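Local coordinates for NIF3-related protein (Bacillus cereus, PDB 2GX8), which is of unknown function but belongs to the NIF3 family, binds zinc ions at a two-metal site and probably carries a regulatory domain, at residues Ile113-Cys116 against Ile117-Ile121. Numbering follows the deposited sequence.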
loop_
_atom_site.group_PDB
_atom_site.type_symbol
_atom_site.label_atom_id
_atom_site.label_comp_id
_atom_site.label_asym_id
_atom_site.label_seq_id
_atom_site.Cartn_x
_atom_site.Cartn_y
_atom_site.Cartn_z
ATOM N N ILE C 113 -21.869 -22.653 -12.430
ATOM C CA ILE C 113 -22.686 -21.459 -12.154
ATOM C C ILE C 113 -23.918 -21.448 -13.069
ATOM O O ILE C 113 -25.040 -21.160 -12.633
ATOM C CB ILE C 113 -21.830 -20.195 -12.362
ATOM C CG1 ILE C 113 -20.690 -20.183 -11.333
ATOM C CG2 ILE C 113 -22.642 -18.930 -12.190
ATOM C CD1 ILE C 113 -19.707 -19.096 -11.596
ATOM N N GLU C 114 -23.699 -21.785 -14.339
ATOM C CA GLU C 114 -24.785 -21.854 -15.349
ATOM C C GLU C 114 -25.818 -22.914 -14.978
ATOM O O GLU C 114 -27.027 -22.678 -15.052
ATOM C CB GLU C 114 -24.189 -22.181 -16.719
ATOM C CG GLU C 114 -25.213 -22.394 -17.826
ATOM C CD GLU C 114 -24.581 -22.772 -19.162
ATOM O OE1 GLU C 114 -23.709 -23.663 -19.160
ATOM O OE2 GLU C 114 -24.969 -22.195 -20.208
ATOM N N LYS C 115 -25.341 -24.089 -14.584
ATOM C CA LYS C 115 -26.233 -25.168 -14.190
ATOM C C LYS C 115 -27.074 -24.755 -12.967
ATOM O O LYS C 115 -28.280 -25.022 -12.931
ATOM C CB LYS C 115 -25.448 -26.456 -13.965
ATOM C CG LYS C 115 -26.290 -27.649 -13.557
ATOM C CD LYS C 115 -25.559 -28.997 -13.764
ATOM C CE LYS C 115 -25.621 -29.409 -15.241
ATOM N NZ LYS C 115 -24.911 -30.679 -15.539
ATOM N N CYS C 116 -26.451 -24.069 -12.004
ATOM C CA CYS C 116 -27.149 -23.551 -10.803
ATOM C C CYS C 116 -28.170 -22.501 -11.163
ATOM O O CYS C 116 -29.312 -22.533 -10.691
ATOM C CB CYS C 116 -26.164 -22.914 -9.825
ATOM S SG CYS C 116 -25.033 -24.036 -9.057
ATOM N N ILE C 117 -27.764 -21.547 -11.989
ATOM C CA ILE C 117 -28.700 -20.499 -12.400
ATOM C C ILE C 117 -29.857 -21.006 -13.246
ATOM O O ILE C 117 -30.998 -20.662 -12.969
ATOM C CB ILE C 117 -27.997 -19.301 -13.070
ATOM C CG1 ILE C 117 -27.338 -18.445 -11.980
ATOM C CG2 ILE C 117 -29.013 -18.453 -13.863
ATOM C CD1 ILE C 117 -26.774 -17.134 -12.482
ATOM N N LYS C 118 -29.588 -21.826 -14.253
ATOM C CA LYS C 118 -30.655 -22.364 -15.099
ATOM C C LYS C 118 -31.666 -23.227 -14.352
ATOM O O LYS C 118 -32.832 -23.328 -14.738
ATOM C CB LYS C 118 -30.086 -23.163 -16.271
ATOM C CG LYS C 118 -29.453 -22.312 -17.328
ATOM C CD LYS C 118 -29.223 -23.090 -18.582
ATOM C CE LYS C 118 -28.502 -22.229 -19.601
ATOM N NZ LYS C 118 -28.424 -22.903 -20.935
ATOM N N ASN C 119 -31.211 -23.841 -13.271
ATOM C CA ASN C 119 -32.053 -24.731 -12.496
ATOM C C ASN C 119 -32.569 -24.140 -11.205
ATOM O O ASN C 119 -33.012 -24.886 -10.336
ATOM C CB ASN C 119 -31.302 -26.036 -12.242
ATOM C CG ASN C 119 -31.165 -26.865 -13.501
ATOM O OD1 ASN C 119 -32.146 -27.471 -13.971
ATOM N ND2 ASN C 119 -29.954 -26.910 -14.058
ATOM N N ASP C 120 -32.515 -22.810 -11.086
ATOM C CA ASP C 120 -33.000 -22.099 -9.888
ATOM C C ASP C 120 -32.447 -22.700 -8.583
ATOM O O ASP C 120 -33.200 -22.884 -7.621
ATOM C CB ASP C 120 -34.542 -22.063 -9.837
ATOM C CG ASP C 120 -35.158 -21.300 -10.994
ATOM O OD1 ASP C 120 -34.405 -20.592 -11.675
ATOM O OD2 ASP C 120 -36.411 -21.378 -11.215
ATOM N N ILE C 121 -31.146 -23.016 -8.562
ATOM C CA ILE C 121 -30.527 -23.586 -7.369
ATOM C C ILE C 121 -29.740 -22.535 -6.610
ATOM O O ILE C 121 -28.853 -21.917 -7.180
ATOM C CB ILE C 121 -29.591 -24.744 -7.694
ATOM C CG1 ILE C 121 -30.398 -25.900 -8.287
ATOM C CG2 ILE C 121 -28.835 -25.212 -6.415
ATOM C CD1 ILE C 121 -29.514 -27.078 -8.641
#
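Asn119 turns its side-chain amide back onto the last turn of helix 108-118, where ND2 donates to Lys115 O at 2.8 Å, with the carbonyl oxygen lying near the amide plane. Asn119 CG sits beside its own backbone N (chi1 -71°), which brings the amide alongside the Lys115 side chain. Lys115 O also takes a weak bond from Asn119 N at 3.2 Å, so the side chain supplements a poorly directed backbone bond. Asp120 has positive phi and is the C-prime residue of a Schellman motif: Ile121 N reaches Cys116 O at 2.9 Å, nearly straight at 170°, and Asp120 N bonds Ile117 O at 3.2 Å. This reversal sets Ile121 CB 4.4 Å from Cys116 CB and leads into strand 122-125, closing a beta-alpha-beta unit; Ile121 also packs on Val78 and Ile82 of helix 75-84.

On another side of the helix, Glu114 and the extended Lys118 run side by side, Glu114 CG 3.7 Å from Lys118 CE, ending in a long salt bridge between Glu114 OE2 and Lys118 NZ at 3.6 Å. The stronger partner of Lys118 NZ is Asp120 OD1 of the second subunit, in a reciprocal salt bridge, while Lys115 NZ forms salt bridges with Glu75 and Asp79 of helix 75-84. The carbonyls of Lys115, Cys116 and Ile117 thus meet N-H donors, while Lys118 probably ties the helix end to the neighbouring subunit by charge.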